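Aminotransferase (Psychrobacter arcticus 273-4, PDB 3IF2) probably catalyses the pyridoxal 5'-phosphate-dependent transfer of amino groups between amino acids and 2-oxo acids, perhaps between valine and pyruvate. Local coordinates at residues Val34-Gly38 against Thr425-Gly429; Pro42-Val48 against Glu332-Tyr337; Ala72-Asn78 against Arg310-Ala314; Ile393-Phe399 against His410-Arg416. The contacts are given in a common frame with arbitrary orientation. Residues are numbered along the deposited sequence.

Leaving the N terminus, the chain first reaches residues 34-38, which contact 1 joins to helix 423-441 near the C terminus, closing a loop that encloses everything else described here. Contact 2 follows at once: residues 42-48 meet helix 324-351, and contact 3, between 72-78 and 310-314, is nested inside that loop on the side facing the second subunit. Contact 4 opens only after contact 2 has closed; it is a short antiparallel pairing within the six-stranded sheet, still inside the loop of contact 1. Contacts 1 and 4 touch, L37 meeting I393 and G38 meeting R416 and V394, whereas contacts 3 and 4 lie on opposite sides of the chain's centre, about 40 Å apart between centres.

Contact 1 of 4, residues Val34-Gly38 against Thr425-Gly429; sequences VNMLG and TLIDG
L37 lays its isobutyl group (chi1 m, chi2 t) over one turn of the helix 425-429: CD1 lies 4.0 Å from G429 CA, while CD2 is 3.8 Å from T425 CG2 and 3.9 Å from L426 CD2. G429 suits this place because a beta carbon there would clash with L37 CD1. The segment 34-38 is extended through N35 and M36, a short strand beside 391-392, and comes closest to the helix at N35 and T425, whose CA atoms are 5.4 Å apart. T425 (chi1 m) sets its methyl CG2 3.8 Å from N35 CA and 3.6 Å from M36 N. N35 (m) points toward the helix, ND2 3.7 Å from D428 CB, but its ND2 is hydrogen-bonded to T391. A water links V34 O (2.9 Å) and M36 N (2.8 Å), with a weak third bond to T425 OG1 (3.4 Å). An N-terminal strand is thus docked on the C-terminal helix, mainly by van der Waals contact, so the fit depends on close shape matching, its one polar bridge being solvent-mediated.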
loop_
_atom_site.group_PDB
_atom_site.type_symbol
_atom_site.label_atom_id
_atom_site.label_comp_id
_atom_site.label_asym_id
_atom_site.label_seq_id
_atom_site.Cartn_x
_atom_site.Cartn_y
_atom_site.Cartn_z
ATOM N N VAL A 34 -6.155 26.058 -14.950
ATOM C CA VAL A 34 -6.049 26.692 -13.626
ATOM C C VAL A 34 -4.616 27.018 -13.235
ATOM O O VAL A 34 -3.683 26.392 -13.744
ATOM C CB VAL A 34 -6.619 25.749 -12.512
ATOM C CG1 VAL A 34 -8.124 25.574 -12.677
ATOM C CG2 VAL A 34 -5.884 24.388 -12.523
ATOM N N ASN A 35 -4.467 27.991 -12.330
ATOM C CA ASN A 35 -3.185 28.335 -11.721
ATOM C C ASN A 35 -3.130 27.401 -10.518
ATOM O O ASN A 35 -3.681 27.711 -9.469
ATOM C CB ASN A 35 -3.117 29.810 -11.290
ATOM C CG ASN A 35 -3.305 30.786 -12.443
ATOM O OD1 ASN A 35 -2.989 30.486 -13.594
ATOM N ND2 ASN A 35 -3.802 31.975 -12.129
HETATM N N MSE A 36 -2.498 26.243 -10.682
HETATM C CA MSE A 36 -2.467 25.195 -9.648
HETATM C C MSE A 36 -1.314 25.392 -8.645
HETATM O O MSE A 36 -0.193 24.949 -8.882
HETATM C CB MSE A 36 -2.430 23.802 -10.325
HETATM C CG MSE A 36 -2.307 22.562 -9.390
HETATM SE SE MSE A 36 -3.574 22.571 -7.893
HETATM C CE MSE A 36 -3.140 20.796 -7.202
ATOM N N LEU A 37 -1.608 26.080 -7.538
ATOM C CA LEU A 37 -0.658 26.312 -6.421
ATOM C C LEU A 37 -1.033 25.546 -5.148
ATOM O O LEU A 37 -0.426 25.768 -4.108
ATOM C CB LEU A 37 -0.570 27.823 -6.108
ATOM C CG LEU A 37 -0.119 28.734 -7.244
ATOM C CD1 LEU A 37 -0.156 30.196 -6.789
ATOM C CD2 LEU A 37 1.284 28.319 -7.730
ATOM N N GLY A 38 -2.015 24.642 -5.239
ATOM C CA GLY A 38 -2.512 23.831 -4.102
ATOM C C GLY A 38 -1.999 22.405 -3.912
ATOM O O GLY A 38 -2.262 21.782 -2.863
ATOM N N THR A 425 3.024 29.985 -13.617
ATOM C CA THR A 425 1.912 29.696 -12.710
ATOM C C THR A 425 2.034 30.582 -11.449
ATOM O O THR A 425 1.048 31.153 -11.020
ATOM C CB THR A 425 1.796 28.180 -12.356
ATOM O OG1 THR A 425 1.659 27.409 -13.554
ATOM C CG2 THR A 425 0.586 27.910 -11.465
ATOM N N LEU A 426 3.245 30.705 -10.894
ATOM C CA LEU A 426 3.496 31.554 -9.716
ATOM C C LEU A 426 3.245 33.049 -9.978
ATOM O O LEU A 426 2.713 33.731 -9.095
ATOM C CB LEU A 426 4.914 31.348 -9.147
ATOM C CG LEU A 426 5.237 30.074 -8.341
ATOM C CD1 LEU A 426 6.762 29.850 -8.301
ATOM C CD2 LEU A 426 4.638 30.102 -6.918
ATOM N N ILE A 427 3.616 33.541 -11.165
ATOM C CA ILE A 427 3.399 34.950 -11.540
ATOM C C ILE A 427 1.883 35.271 -11.645
ATOM O O ILE A 427 1.399 36.245 -11.050
ATOM C CB ILE A 427 4.107 35.333 -12.911
ATOM C CG1 ILE A 427 5.640 35.205 -12.830
ATOM C CG2 ILE A 427 3.754 36.766 -13.354
ATOM C CD1 ILE A 427 6.332 35.301 -14.209
ATOM N N ASP A 428 1.176 34.443 -12.420
ATOM C CA ASP A 428 -0.271 34.573 -12.642
ATOM C C ASP A 428 -1.086 34.420 -11.349
ATOM O O ASP A 428 -1.971 35.230 -11.071
ATOM C CB ASP A 428 -0.766 33.524 -13.662
ATOM C CG ASP A 428 -0.196 33.719 -15.068
ATOM O OD1 ASP A 428 0.508 34.719 -15.348
ATOM O OD2 ASP A 428 -0.474 32.840 -15.906
ATOM N N GLY A 429 -0.773 33.371 -10.582
ATOM C CA GLY A 429 -1.443 33.042 -9.328
ATOM C C GLY A 429 -1.291 34.115 -8.277
ATOM O O GLY A 429 -2.282 34.549 -7.703
HETATM O O HOH W 1 -1.052 25.443 -12.974
#

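Contact 2 of 4, residues Pro42-Val48 against Glu332-Tyr337; sequences PAKIDAV and EIKPFY
The segment 42-48 runs extended from P42 to I45 and then turns into helix 46-60, with I45 at the N-cap position; its side chains press on one side of helix 332-337. CA atoms are nearest at A43 and Y337 (8.6 Å), I45 and I333 (7.4 Å), and A47 and E332 (6.8 Å). I45 (chi1 m, chi2 t) is the main bump. Its CD1 enters a hollow floored by the helix backbone and walled by aromatic rings, 3.9 Å from I333 CA, 3.7 Å from F336 CG and 4.3 Å from Y337 CE2, while its CG1 stands over the F336 ring, 4.0 Å from the centroid, in a CH-pi contact. F336, with chi1 t, also receives A43 CB, 3.3 Å from its CE2; only a small side chain fits so close. This helix belongs to 324-351, the long helix that in class I aminotransferases links the large and small domains, and 42-48 is the N-terminal segment passing over it near the cofactor: the P42 side chain is about 4 Å from that of K276. Y337 (chi1 m) stretches alongside, so that its OH accepts a hydrogen bond from A43 N at 2.8 Å and sits 3.5 Å from P42 CB. Beyond I45, V48 CG2 fills the space beside I333 CG1 (3.9 Å), and A47 CB, a compact bump, lies 3.4 Å from E332 OE1.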
loop_
_atom_site.group_PDB
_atom_site.type_symbol
_atom_site.label_atom_id
_atom_site.label_comp_id
_atom_site.label_asym_id
_atom_site.label_seq_id
_atom_site.Cartn_x
_atom_site.Cartn_y
_atom_site.Cartn_z
ATOM N N PRO A 42 6.133 17.126 -6.199
ATOM C CA PRO A 42 7.428 17.840 -6.432
ATOM C C PRO A 42 7.589 18.330 -7.870
ATOM O O PRO A 42 6.933 17.816 -8.767
ATOM C CB PRO A 42 8.461 16.751 -6.184
ATOM C CG PRO A 42 7.742 15.492 -6.636
ATOM C CD PRO A 42 6.374 15.673 -6.043
ATOM N N ALA A 43 8.484 19.291 -8.068
ATOM C CA ALA A 43 8.768 19.912 -9.391
ATOM C C ALA A 43 9.388 18.948 -10.402
ATOM O O ALA A 43 9.898 17.913 -10.007
ATOM C CB ALA A 43 9.719 21.093 -9.204
ATOM N N LYS A 44 9.347 19.311 -11.689
ATOM C CA LYS A 44 10.003 18.548 -12.774
ATOM C C LYS A 44 11.398 19.150 -12.979
ATOM O O LYS A 44 11.544 20.131 -13.707
ATOM C CB LYS A 44 9.193 18.601 -14.093
ATOM N N ILE A 45 12.416 18.586 -12.316
ATOM C CA ILE A 45 13.809 19.100 -12.415
ATOM C C ILE A 45 14.583 18.282 -13.466
ATOM O O ILE A 45 14.908 17.121 -13.253
ATOM C CB ILE A 45 14.509 19.088 -11.044
ATOM C CG1 ILE A 45 13.612 19.774 -9.963
ATOM C CG2 ILE A 45 15.838 19.780 -11.166
ATOM C CD1 ILE A 45 14.198 19.767 -8.549
ATOM N N ASP A 46 14.854 18.884 -14.614
ATOM C CA ASP A 46 15.505 18.167 -15.750
ATOM C C ASP A 46 16.736 17.353 -15.378
ATOM O O ASP A 46 16.865 16.209 -15.830
ATOM C CB ASP A 46 15.860 19.138 -16.907
ATOM C CG ASP A 46 14.622 19.750 -17.600
ATOM O OD1 ASP A 46 13.511 19.189 -17.478
ATOM O OD2 ASP A 46 14.759 20.793 -18.280
ATOM N N ALA A 47 17.613 17.921 -14.543
ATOM C CA ALA A 47 18.851 17.239 -14.149
ATOM C C ALA A 47 18.560 15.957 -13.370
ATOM O O ALA A 47 19.287 14.992 -13.525
ATOM C CB ALA A 47 19.776 18.146 -13.367
ATOM N N VAL A 48 17.479 15.959 -12.576
ATOM C CA VAL A 48 17.053 14.811 -11.785
ATOM C C VAL A 48 16.514 13.687 -12.674
ATOM O O VAL A 48 16.850 12.524 -12.488
ATOM C CB VAL A 48 15.957 15.195 -10.719
ATOM C CG1 VAL A 48 15.488 13.960 -9.961
ATOM C CG2 VAL A 48 16.479 16.253 -9.737
ATOM N N GLU A 332 21.106 19.808 -7.147
ATOM C CA GLU A 332 19.988 20.067 -8.051
ATOM C C GLU A 332 18.686 20.374 -7.326
ATOM O O GLU A 332 18.110 21.443 -7.547
ATOM C CB GLU A 332 19.800 18.881 -9.001
ATOM C CG GLU A 332 21.065 18.350 -9.695
ATOM C CD GLU A 332 21.766 19.352 -10.627
ATOM O OE1 GLU A 332 21.130 20.311 -11.130
ATOM O OE2 GLU A 332 22.982 19.155 -10.873
ATOM N N ILE A 333 18.245 19.488 -6.428
ATOM C CA ILE A 333 16.948 19.657 -5.754
ATOM C C ILE A 333 16.926 20.868 -4.796
ATOM O O ILE A 333 16.108 21.777 -4.977
ATOM C CB ILE A 333 16.508 18.390 -5.008
ATOM C CG1 ILE A 333 16.409 17.178 -5.950
ATOM C CG2 ILE A 333 15.134 18.628 -4.320
ATOM C CD1 ILE A 333 16.136 15.882 -5.252
ATOM N N LYS A 334 17.825 20.877 -3.804
ATOM C CA LYS A 334 17.897 21.970 -2.794
ATOM C C LYS A 334 18.000 23.368 -3.415
ATOM O O LYS A 334 17.202 24.237 -3.051
ATOM C CB LYS A 334 19.003 21.711 -1.758
ATOM C CG LYS A 334 19.297 22.795 -0.676
ATOM C CD LYS A 334 20.387 22.201 0.279
ATOM C CE LYS A 334 21.015 23.154 1.314
ATOM N NZ LYS A 334 21.874 22.399 2.351
ATOM N N PRO A 335 18.919 23.572 -4.384
ATOM C CA PRO A 335 18.977 24.890 -5.017
ATOM C C PRO A 335 17.744 25.250 -5.866
ATOM O O PRO A 335 17.332 26.416 -5.859
ATOM C CB PRO A 335 20.252 24.803 -5.883
ATOM C CG PRO A 335 21.086 23.742 -5.202
ATOM C CD PRO A 335 20.035 22.734 -4.859
ATOM N N PHE A 336 17.170 24.284 -6.586
ATOM C CA PHE A 336 15.968 24.534 -7.388
ATOM C C PHE A 336 14.892 25.194 -6.528
ATOM O O PHE A 336 14.415 26.278 -6.883
ATOM C CB PHE A 336 15.408 23.252 -8.016
ATOM C CG PHE A 336 14.162 23.481 -8.801
ATOM C CD1 PHE A 336 14.224 23.817 -10.140
ATOM C CD2 PHE A 336 12.909 23.415 -8.184
ATOM C CE1 PHE A 336 13.057 24.084 -10.879
ATOM C CE2 PHE A 336 11.744 23.681 -8.914
ATOM C CZ PHE A 336 11.829 24.025 -10.270
ATOM N N TYR A 337 14.543 24.553 -5.401
ATOM C CA TYR A 337 13.505 25.086 -4.500
ATOM C C TYR A 337 13.855 26.418 -3.807
ATOM O O TYR A 337 12.953 27.234 -3.578
ATOM C CB TYR A 337 12.991 24.034 -3.494
ATOM C CG TYR A 337 12.287 22.868 -4.169
ATOM C CD1 TYR A 337 11.073 23.055 -4.823
ATOM C CD2 TYR A 337 12.825 21.577 -4.140
ATOM C CE1 TYR A 337 10.420 22.000 -5.457
ATOM C CE2 TYR A 337 12.181 20.500 -4.776
ATOM C CZ TYR A 337 10.981 20.723 -5.430
ATOM O OH TYR A 337 10.333 19.692 -6.046
#

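Contact 3 of 4, residues Ala72-Asn78 against Arg310-Ala314; sequences AIISMAN and RFGAA
R310 sits at the N-cap of helix 311-321 and, with chi1 p, chi2 t and chi3 m, reaches across to N78, which has left helical geometry. Its NH1 donates to N78 O (2.9 Å, near the guanidinium plane), the aliphatic part passes close by, with R310 CD 3.3 Å from S75 O, and one guanidinium face lies over S75 CA. The two helices approach most closely at S75 and A314, whose CA atoms are 6.7 Å apart. These small residues permit it: S75, with chi1 t, brings OG to 3.3 Å from A314 CB. N78 (m) has an extended backbone (phi -138°, psi 140°) and folds its amide back, ND2 donating to I74 O at 2.8 Å. F311 takes a chi1 of -143°, between wells, which swings its ring to the other helix; F311 CE1 is 3.8 Å from A72 O and 4.2 Å from CE of the selenomethionine M76. The same ring meets F311 of the second subunit, and A77 O bonds to N41 of that subunit, so the contact forms part of the dimer interface. Y79, next in sequence, is a cofactor-binding residue, though not for the cofactor of its own chain, consistent with a site shared between subunits, as in aspartate aminotransferase. The R310 charge is balanced by a salt bridge to D85 while NH1 holds the carbonyl of N78.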
loop_
_atom_site.group_PDB
_atom_site.type_symbol
_atom_site.label_atom_id
_atom_site.label_comp_id
_atom_site.label_asym_id
_atom_site.label_seq_id
_atom_site.Cartn_x
_atom_site.Cartn_y
_atom_site.Cartn_z
ATOM N N ALA A 72 15.956 -4.930 -13.680
ATOM C CA ALA A 72 14.587 -4.468 -13.845
ATOM C C ALA A 72 13.615 -5.651 -13.858
ATOM O O ALA A 72 12.636 -5.637 -13.117
ATOM C CB ALA A 72 14.447 -3.618 -15.109
ATOM N N ILE A 73 13.901 -6.679 -14.664
ATOM C CA ILE A 73 13.049 -7.885 -14.705
ATOM C C ILE A 73 13.010 -8.645 -13.365
ATOM O O ILE A 73 11.936 -9.043 -12.910
ATOM C CB ILE A 73 13.449 -8.837 -15.901
ATOM C CG1 ILE A 73 13.035 -8.205 -17.247
ATOM C CG2 ILE A 73 12.845 -10.223 -15.756
ATOM C CD1 ILE A 73 11.539 -7.786 -17.416
ATOM N N ILE A 74 14.160 -8.813 -12.727
ATOM C CA ILE A 74 14.240 -9.554 -11.462
ATOM C C ILE A 74 13.422 -8.843 -10.365
ATOM O O ILE A 74 12.687 -9.492 -9.594
ATOM C CB ILE A 74 15.743 -9.816 -11.046
ATOM C CG1 ILE A 74 16.398 -10.806 -12.042
ATOM C CG2 ILE A 74 15.857 -10.372 -9.636
ATOM C CD1 ILE A 74 17.921 -10.905 -11.927
ATOM N N SER A 75 13.535 -7.513 -10.356
ATOM C CA SER A 75 12.838 -6.624 -9.433
ATOM C C SER A 75 11.302 -6.685 -9.681
ATOM O O SER A 75 10.519 -6.847 -8.747
ATOM C CB SER A 75 13.428 -5.226 -9.595
ATOM O OG SER A 75 12.921 -4.335 -8.647
HETATM N N MSE A 76 10.887 -6.566 -10.944
HETATM C CA MSE A 76 9.472 -6.772 -11.364
HETATM C C MSE A 76 8.858 -8.167 -11.068
HETATM O O MSE A 76 7.696 -8.279 -10.672
HETATM C CB MSE A 76 9.386 -6.686 -12.897
HETATM C CG MSE A 76 8.878 -5.436 -13.453
HETATM SE SE MSE A 76 9.011 -5.567 -15.376
HETATM C CE MSE A 76 10.691 -4.627 -15.318
ATOM N N ALA A 77 9.637 -9.206 -11.390
ATOM C CA ALA A 77 9.169 -10.601 -11.402
ATOM C C ALA A 77 9.075 -11.327 -10.071
ATOM O O ALA A 77 8.642 -12.473 -10.053
ATOM C CB ALA A 77 10.005 -11.435 -12.393
ATOM N N ASN A 78 9.469 -10.673 -8.980
ATOM C CA ASN A 78 9.514 -11.279 -7.646
ATOM C C ASN A 78 9.007 -10.358 -6.534
ATOM O O ASN A 78 9.280 -9.138 -6.546
ATOM C CB ASN A 78 10.958 -11.635 -7.305
ATOM C CG ASN A 78 11.536 -12.659 -8.227
ATOM O OD1 ASN A 78 11.345 -13.853 -8.016
ATOM N ND2 ASN A 78 12.274 -12.211 -9.242
ATOM N N ARG A 310 8.529 -2.342 -4.958
ATOM C CA ARG A 310 9.998 -2.350 -5.058
ATOM C C ARG A 310 10.659 -1.606 -6.200
ATOM O O ARG A 310 11.886 -1.494 -6.192
ATOM C CB ARG A 310 10.535 -3.772 -4.911
ATOM C CG ARG A 310 10.148 -4.742 -5.962
ATOM C CD ARG A 310 10.474 -6.181 -5.542
ATOM N NE ARG A 310 11.898 -6.389 -5.270
ATOM C CZ ARG A 310 12.526 -7.566 -5.165
ATOM N NH1 ARG A 310 11.906 -8.724 -5.377
ATOM N NH2 ARG A 310 13.832 -7.572 -4.884
ATOM N N PHE A 311 9.899 -0.999 -7.099
ATOM C CA PHE A 311 10.555 -0.372 -8.208
ATOM C C PHE A 311 11.265 0.927 -7.859
ATOM O O PHE A 311 12.280 1.273 -8.501
ATOM C CB PHE A 311 9.696 -0.283 -9.482
ATOM C CG PHE A 311 10.530 -0.500 -10.691
ATOM C CD1 PHE A 311 10.847 -1.817 -11.092
ATOM C CD2 PHE A 311 11.162 0.564 -11.316
ATOM C CE1 PHE A 311 11.723 -2.058 -12.163
ATOM C CE2 PHE A 311 12.039 0.348 -12.403
ATOM C CZ PHE A 311 12.329 -0.964 -12.819
ATOM N N GLY A 312 10.748 1.631 -6.850
ATOM C CA GLY A 312 11.408 2.807 -6.321
ATOM C C GLY A 312 12.757 2.396 -5.740
ATOM O O GLY A 312 13.787 3.033 -6.024
ATOM N N ALA A 313 12.739 1.318 -4.956
ATOM C CA ALA A 313 13.943 0.685 -4.403
ATOM C C ALA A 313 14.950 0.334 -5.505
ATOM O O ALA A 313 16.131 0.584 -5.362
ATOM C CB ALA A 313 13.566 -0.594 -3.615
ATOM N N ALA A 314 14.458 -0.234 -6.602
ATOM C CA ALA A 314 15.308 -0.653 -7.716
ATOM C C ALA A 314 16.074 0.532 -8.311
ATOM O O ALA A 314 17.277 0.424 -8.527
ATOM C CB ALA A 314 14.504 -1.391 -8.769
#

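Contact 4 of 4, residues Ile393-Phe399 against His410-Arg416; sequences IVPSEYF and HAHECIR
Strand 394-395 pairs antiparallel with 414-416. V394 and R416 form a hydrogen-bonded pair (CA atoms 5.1 Å apart): V394 N donates to R416 O at 3.1 Å, and R416 N to V394 O at 2.8 Å. P395 and I415 are the next, non-hydrogen-bonded pair, P395 CA lying 4.7 Å from I415 CA, where proline costs nothing because its nitrogen faces away from the partner. S396 N continues the ladder to C414 O (3.0 Å) as the chain turns. S396 (chi1 p) has OG 2.8 Å from C414 O and 2.7 Å from A411 O, either of which could take its single proton, and T379 also bonds to this hydroxyl. Within this chain, 394-395 is an outermost strand of the six-stranded mixed sheet, and 414-418 lies between it and 367-372, so the far side of I415 bonds through its backbone to L370. F399 N to S396 O (3.1 Å) and E413 N to H410 O (3.2 Å) close the flanking turns. R416 (chi1 t, chi2 t, chi3 p) lies near the cofactor. NH1 bonds to N217, a cofactor-binding residue, NH2 weakly to G38 O, and F399 CZ lies over the guanidinium face. In aspartate aminotransferase, an arginine paired with the cofactor asparagine receives the substrate carboxylate, a role R416 may share. I393 CD1 packs on I415 CG2 (3.7 Å).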
loop_
_atom_site.group_PDB
_atom_site.type_symbol
_atom_site.label_atom_id
_atom_site.label_comp_id
_atom_site.label_asym_id
_atom_site.label_seq_id
_atom_site.Cartn_x
_atom_site.Cartn_y
_atom_site.Cartn_z
ATOM N N ILE A 393 -5.211 27.387 -4.038
ATOM C CA ILE A 393 -4.269 27.323 -2.920
ATOM C C ILE A 393 -4.930 26.415 -1.871
ATOM O O ILE A 393 -5.984 25.867 -2.142
ATOM C CB ILE A 393 -3.881 28.756 -2.419
ATOM C CG1 ILE A 393 -5.087 29.613 -1.985
ATOM C CG2 ILE A 393 -3.162 29.511 -3.539
ATOM C CD1 ILE A 393 -5.788 29.188 -0.717
ATOM N N VAL A 394 -4.317 26.218 -0.708
ATOM C CA VAL A 394 -4.930 25.419 0.372
ATOM C C VAL A 394 -5.166 26.326 1.609
ATOM O O VAL A 394 -4.232 27.006 2.057
ATOM C CB VAL A 394 -4.086 24.189 0.741
ATOM C CG1 VAL A 394 -4.880 23.254 1.655
ATOM C CG2 VAL A 394 -3.687 23.417 -0.519
ATOM N N PRO A 395 -6.412 26.349 2.155
ATOM C CA PRO A 395 -6.681 27.183 3.346
ATOM C C PRO A 395 -6.104 26.549 4.620
ATOM O O PRO A 395 -5.987 25.320 4.711
ATOM C CB PRO A 395 -8.209 27.260 3.389
ATOM C CG PRO A 395 -8.664 25.980 2.829
ATOM C CD PRO A 395 -7.597 25.529 1.811
ATOM N N SER A 396 -5.733 27.394 5.574
ATOM C CA SER A 396 -5.103 26.962 6.826
ATOM C C SER A 396 -5.914 26.120 7.810
ATOM O O SER A 396 -5.319 25.373 8.586
ATOM C CB SER A 396 -4.592 28.194 7.589
ATOM O OG SER A 396 -5.589 29.223 7.730
ATOM N N GLU A 397 -7.243 26.219 7.795
ATOM C CA GLU A 397 -8.041 25.500 8.780
ATOM C C GLU A 397 -7.923 23.963 8.791
ATOM O O GLU A 397 -8.327 23.350 9.768
ATOM C CB GLU A 397 -9.498 25.956 8.770
ATOM C CG GLU A 397 -10.348 25.540 7.589
ATOM C CD GLU A 397 -11.795 25.997 7.775
ATOM O OE1 GLU A 397 -12.063 27.221 7.608
ATOM O OE2 GLU A 397 -12.648 25.130 8.105
ATOM N N TYR A 398 -7.354 23.362 7.742
ATOM C CA TYR A 398 -7.160 21.902 7.667
ATOM C C TYR A 398 -5.799 21.393 8.158
ATOM O O TYR A 398 -5.576 20.176 8.163
ATOM C CB TYR A 398 -7.423 21.400 6.233
ATOM C CG TYR A 398 -8.789 21.791 5.715
ATOM C CD1 TYR A 398 -9.959 21.394 6.398
ATOM C CD2 TYR A 398 -8.933 22.569 4.550
ATOM C CE1 TYR A 398 -11.250 21.769 5.937
ATOM C CE2 TYR A 398 -10.226 22.942 4.068
ATOM C CZ TYR A 398 -11.373 22.537 4.773
ATOM O OH TYR A 398 -12.621 22.889 4.321
ATOM N N PHE A 399 -4.917 22.291 8.602
ATOM C CA PHE A 399 -3.564 21.926 9.040
ATOM C C PHE A 399 -3.373 21.944 10.556
ATOM O O PHE A 399 -2.255 22.094 11.030
ATOM C CB PHE A 399 -2.519 22.830 8.342
ATOM C CG PHE A 399 -2.453 22.661 6.856
ATOM C CD1 PHE A 399 -1.601 21.727 6.285
ATOM C CD2 PHE A 399 -3.220 23.453 6.029
ATOM C CE1 PHE A 399 -1.519 21.565 4.886
ATOM C CE2 PHE A 399 -3.154 23.318 4.643
ATOM C CZ PHE A 399 -2.299 22.359 4.060
ATOM N N HIS A 410 -6.213 32.562 14.181
ATOM C CA HIS A 410 -5.011 32.264 13.412
ATOM C C HIS A 410 -5.205 31.134 12.381
ATOM O O HIS A 410 -4.687 31.236 11.268
ATOM C CB HIS A 410 -3.833 31.960 14.337
ATOM C CG HIS A 410 -2.511 31.908 13.628
ATOM N ND1 HIS A 410 -1.862 33.039 13.184
ATOM C CD2 HIS A 410 -1.718 30.861 13.298
ATOM C CE1 HIS A 410 -0.728 32.691 12.608
ATOM N NE2 HIS A 410 -0.614 31.378 12.671
ATOM N N ALA A 411 -5.973 30.100 12.741
ATOM C CA ALA A 411 -6.296 28.990 11.829
ATOM C C ALA A 411 -7.189 29.390 10.633
ATOM O O ALA A 411 -7.333 28.599 9.699
ATOM C CB ALA A 411 -6.922 27.797 12.601
ATOM N N HIS A 412 -7.790 30.577 10.662
ATOM C CA HIS A 412 -8.597 31.100 9.554
ATOM C C HIS A 412 -7.920 32.258 8.801
ATOM O O HIS A 412 -8.565 32.886 7.940
ATOM C CB HIS A 412 -9.971 31.558 10.084
ATOM C CG HIS A 412 -10.793 30.441 10.638
ATOM N ND1 HIS A 412 -11.262 29.409 9.854
ATOM C CD2 HIS A 412 -11.224 30.188 11.895
ATOM C CE1 HIS A 412 -11.951 28.567 10.605
ATOM N NE2 HIS A 412 -11.943 29.017 11.848
ATOM N N GLU A 413 -6.637 32.523 9.086
ATOM C CA GLU A 413 -5.892 33.656 8.485
ATOM C C GLU A 413 -4.703 33.285 7.590
ATOM O O GLU A 413 -4.049 34.173 7.079
ATOM C CB GLU A 413 -5.458 34.641 9.592
ATOM C CG GLU A 413 -6.619 35.443 10.171
ATOM C CD GLU A 413 -6.200 36.487 11.194
ATOM O OE1 GLU A 413 -5.022 36.485 11.633
ATOM O OE2 GLU A 413 -7.077 37.315 11.571
ATOM N N CYS A 414 -4.455 31.999 7.345
ATOM C CA CYS A 414 -3.326 31.602 6.510
ATOM C C CYS A 414 -3.675 30.757 5.296
ATOM O O CYS A 414 -4.791 30.235 5.198
ATOM C CB CYS A 414 -2.262 30.909 7.364
ATOM S SG CYS A 414 -1.775 31.916 8.734
ATOM N N ILE A 415 -2.738 30.710 4.338
ATOM C CA ILE A 415 -2.844 29.822 3.172
ATOM C C ILE A 415 -1.501 29.132 2.890
ATOM O O ILE A 415 -0.448 29.682 3.220
ATOM C CB ILE A 415 -3.425 30.521 1.881
ATOM C CG1 ILE A 415 -2.445 31.517 1.235
ATOM C CG2 ILE A 415 -4.806 31.186 2.180
ATOM C CD1 ILE A 415 -3.040 32.246 0.008
ATOM N N ARG A 416 -1.556 27.911 2.349
ATOM C CA ARG A 416 -0.360 27.198 1.864
ATOM C C ARG A 416 -0.333 27.372 0.332
ATOM O O ARG A 416 -1.374 27.208 -0.339
ATOM C CB ARG A 416 -0.373 25.711 2.217
ATOM C CG ARG A 416 0.961 25.032 2.007
ATOM C CD ARG A 416 0.822 23.520 2.049
ATOM N NE ARG A 416 0.120 22.980 0.896
ATOM C CZ ARG A 416 -0.213 21.697 0.735
ATOM N NH1 ARG A 416 0.096 20.768 1.645
ATOM N NH2 ARG A 416 -0.849 21.335 -0.371
#